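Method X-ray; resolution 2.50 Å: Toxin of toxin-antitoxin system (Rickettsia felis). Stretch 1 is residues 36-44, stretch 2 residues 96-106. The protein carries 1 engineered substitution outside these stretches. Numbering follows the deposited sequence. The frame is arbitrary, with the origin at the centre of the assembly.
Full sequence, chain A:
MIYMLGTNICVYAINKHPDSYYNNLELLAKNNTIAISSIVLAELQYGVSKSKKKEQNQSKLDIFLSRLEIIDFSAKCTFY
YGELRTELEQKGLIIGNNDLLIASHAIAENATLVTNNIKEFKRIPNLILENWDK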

# COMPACT_ATOMS: atom_id res chain seq x y z
N ILE A 36 4.62 25.07 9.45
CA ILE A 36 3.24 25.23 9.95
C ILE A 36 2.65 23.86 10.13
O ILE A 36 2.96 22.94 9.38
CB ILE A 36 2.27 26.18 9.19
CG1 ILE A 36 1.98 25.73 7.74
CG2 ILE A 36 2.66 27.67 9.32
CD1 ILE A 36 0.67 26.26 7.17
N SER A 37 1.79 23.73 11.11
CA SER A 37 1.05 22.51 11.37
C SER A 37 -0.01 22.42 10.27
O SER A 37 -0.49 23.44 9.80
CB SER A 37 0.34 22.64 12.71
OG SER A 37 -0.38 21.45 13.01
N SER A 38 -0.40 21.20 9.89
CA SER A 38 -1.51 21.01 8.96
C SER A 38 -2.79 21.63 9.59
O SER A 38 -3.67 22.05 8.82
CB SER A 38 -1.69 19.53 8.62
OG SER A 38 -1.84 18.70 9.76
N ILE A 39 -2.87 21.75 10.97
CA ILE A 39 -3.97 22.38 11.74
C ILE A 39 -4.08 23.89 11.44
O ILE A 39 -5.17 24.41 11.26
CB ILE A 39 -3.93 22.07 13.28
CG1 ILE A 39 -3.72 20.56 13.61
CG2 ILE A 39 -5.17 22.64 14.00
CD1 ILE A 39 -4.79 19.56 13.01
N VAL A 40 -2.94 24.56 11.32
CA VAL A 40 -2.85 25.97 10.92
C VAL A 40 -3.37 26.09 9.49
O VAL A 40 -4.21 26.95 9.24
CB VAL A 40 -1.42 26.58 11.05
CG1 VAL A 40 -1.34 27.95 10.37
CG2 VAL A 40 -1.00 26.66 12.51
N LEU A 41 -2.91 25.20 8.60
CA LEU A 41 -3.33 25.17 7.19
C LEU A 41 -4.82 24.96 7.03
O LEU A 41 -5.44 25.60 6.17
CB LEU A 41 -2.50 24.18 6.36
CG LEU A 41 -2.74 24.22 4.86
CD1 LEU A 41 -2.48 25.63 4.24
CD2 LEU A 41 -2.08 23.05 4.15
N ALA A 42 -5.43 24.14 7.91
CA ALA A 42 -6.88 23.91 7.94
C ALA A 42 -7.57 25.25 8.19
O ALA A 42 -8.51 25.60 7.47
CB ALA A 42 -7.23 22.92 9.03
N GLU A 43 -7.07 26.03 9.17
CA GLU A 43 -7.62 27.34 9.51
C GLU A 43 -7.44 28.35 8.36
O GLU A 43 -8.37 29.08 8.04
CB GLU A 43 -6.99 27.88 10.80
CG GLU A 43 -7.31 27.08 12.05
CD GLU A 43 -8.72 27.19 12.62
OE1 GLU A 43 -9.34 28.27 12.49
OE2 GLU A 43 -9.20 26.19 13.18
N LEU A 44 -6.28 28.36 7.72
CA LEU A 44 -5.98 29.26 6.60
C LEU A 44 -6.83 28.92 5.36
O LEU A 44 -7.36 29.81 4.71
CB LEU A 44 -4.46 29.26 6.28
CG LEU A 44 -3.51 29.76 7.38
CD1 LEU A 44 -2.08 29.54 6.96
CD2 LEU A 44 -3.78 31.26 7.77
N GLY A 96 -8.72 26.97 23.88
CA GLY A 96 -9.57 26.07 23.13
C GLY A 96 -9.18 25.70 21.72
O GLY A 96 -8.15 26.13 21.18
N ASN A 97 -10.03 24.84 21.15
CA ASN A 97 -10.05 24.35 19.79
C ASN A 97 -8.73 23.83 19.18
O ASN A 97 -8.05 22.91 19.71
CB ASN A 97 -10.82 25.36 18.86
CG ASN A 97 -10.08 26.52 18.19
OD1 ASN A 97 -9.06 27.04 18.66
ND2 ASN A 97 -10.56 26.93 17.02
N ASN A 98 -8.42 24.42 18.04
CA ASN A 98 -7.30 24.16 17.22
C ASN A 98 -6.02 24.70 17.82
O ASN A 98 -4.99 24.03 17.67
CB ASN A 98 -7.64 24.57 15.79
CG ASN A 98 -8.74 23.66 15.30
OD1 ASN A 98 -9.13 22.75 16.01
ND2 ASN A 98 -9.27 23.84 14.10
N ASP A 99 -6.09 25.80 18.59
CA ASP A 99 -4.90 26.33 19.27
C ASP A 99 -4.28 25.33 20.25
O ASP A 99 -3.06 25.21 20.31
CB ASP A 99 -5.13 27.73 19.85
CG ASP A 99 -5.16 28.81 18.77
OD1 ASP A 99 -4.85 28.50 17.60
OD2 ASP A 99 -5.47 29.98 19.11
N LEU A 100 -5.12 24.51 20.92
CA LEU A 100 -4.69 23.40 21.77
C LEU A 100 -3.95 22.32 20.89
O LEU A 100 -2.88 21.84 21.27
CB LEU A 100 -5.92 22.79 22.46
CG LEU A 100 -5.80 22.31 23.91
CD1 LEU A 100 -4.75 23.05 24.68
CD2 LEU A 100 -7.12 22.50 24.64
N LEU A 101 -4.48 22.00 19.69
CA LEU A 101 -3.89 21.04 18.75
C LEU A 101 -2.56 21.59 18.21
O LEU A 101 -1.58 20.86 18.15
CB LEU A 101 -4.86 20.72 17.58
CG LEU A 101 -6.06 19.79 17.90
CD1 LEU A 101 -7.10 19.86 16.84
CD2 LEU A 101 -5.63 18.35 18.00
N ILE A 102 -2.56 22.88 17.84
CA ILE A 102 -1.42 23.63 17.32
C ILE A 102 -0.28 23.62 18.34
O ILE A 102 0.84 23.32 17.94
CB ILE A 102 -1.85 25.06 16.85
CG1 ILE A 102 -2.68 24.96 15.55
CG2 ILE A 102 -0.64 25.99 16.64
CD1 ILE A 102 -3.82 26.00 15.41
N ALA A 103 -0.58 23.92 19.63
CA ALA A 103 0.37 23.97 20.74
C ALA A 103 0.96 22.59 21.02
O ALA A 103 2.18 22.47 21.15
CB ALA A 103 -0.30 24.53 22.00
N SER A 104 0.10 21.55 21.03
CA SER A 104 0.45 20.13 21.22
C SER A 104 1.48 19.70 20.19
O SER A 104 2.40 18.95 20.51
CB SER A 104 -0.78 19.25 21.04
OG SER A 104 -1.74 19.56 22.03
N HIS A 105 1.27 20.13 18.94
CA HIS A 105 2.08 19.85 17.76
C HIS A 105 3.47 20.44 17.92
O HIS A 105 4.44 19.72 17.69
CB HIS A 105 1.38 20.32 16.47
CG HIS A 105 1.88 19.62 15.24
ND1 HIS A 105 1.30 19.84 14.01
CD2 HIS A 105 2.90 18.75 15.08
CE1 HIS A 105 1.96 19.09 13.16
NE2 HIS A 105 2.92 18.40 13.76
N ALA A 106 3.59 21.73 18.35
CA ALA A 106 4.89 22.36 18.60
C ALA A 106 5.62 21.62 19.74
O ALA A 106 6.80 21.33 19.60
CB ALA A 106 4.71 23.84 18.95

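This contact is a small, nearly antiparallel packing of two helices in which a short apolar centre is bracketed along its length by two side-chain hydrogen bonds, one near each end. It illustrates a general principle: where segments distant in sequence meet in a buried setting, apolar side chains fill the middle, while polar groups can be accommodated if their hydrogen-bonding atoms find partners. The axes of the two helices approach to 9.5 Å, and their N-to-C directions differ by 149°, so that the start of the first helix lies beside the later residues of the second stretch.

The centre belongs to Ile-39, whose CA to CB bond points toward the second helix and whose CA lies 6.3 Å from the CA of Ile-102. Its CG2 methyl reaches three residues: Ile-39 CG2 lies 3.6 Å from Asn-98 CB, 3.7 Å from Ile-102 CG1 and 4.1 Å from Leu-101 CB. One methyl therefore sits among residues from successive turns of the facing helix, and even Asn-98 presents a carbon to it. Ile-102 starts out sideways, but the end of its side chain comes nearer the first stretch; Ile-102 CG1 also lies 3.9 Å from Val-40 CG2.

At one end, Ser-37 and His-105 form a short hydrogen bond, with 2.5 Å between Ser-37 OG and His-105 ND1. The serine oxygen lies at the edge of the imidazole, near the ring plane, where a ring nitrogen can engage a partner; either atom could be the donor. Ser-37 also occupies the N-cap position of its helix, its OG accepting from Ile-39 N at 3.2 Å. A single hydroxyl thus caps a helix and ties that helix's start to its neighbour, while His-105 NE2 is satisfied elsewhere in the structure.

At the other end, Asn-98 ND2 donates to Glu-43 OE2 across 2.5 Å, with an N-H...acceptor angle of 142°, a short bond that is somewhat bent. Both residues direct their CA to CB bonds toward the opposing stretch, and Glu-43 OE1 finds its own partner elsewhere in the structure. Asn-97, poorly ordered, comes no closer than 4.1 Å, between its ND2 and Glu-43 OE2. Its OD1 instead accepts from Asp-99 N at 3.2 Å, within its own stretch.

The two stretches bury 395 Å², both sides summed. Asn-98 takes part in both elements of the pattern, its CB against Ile-39 CG2 and its ND2 bonded to Glu-43 OE2.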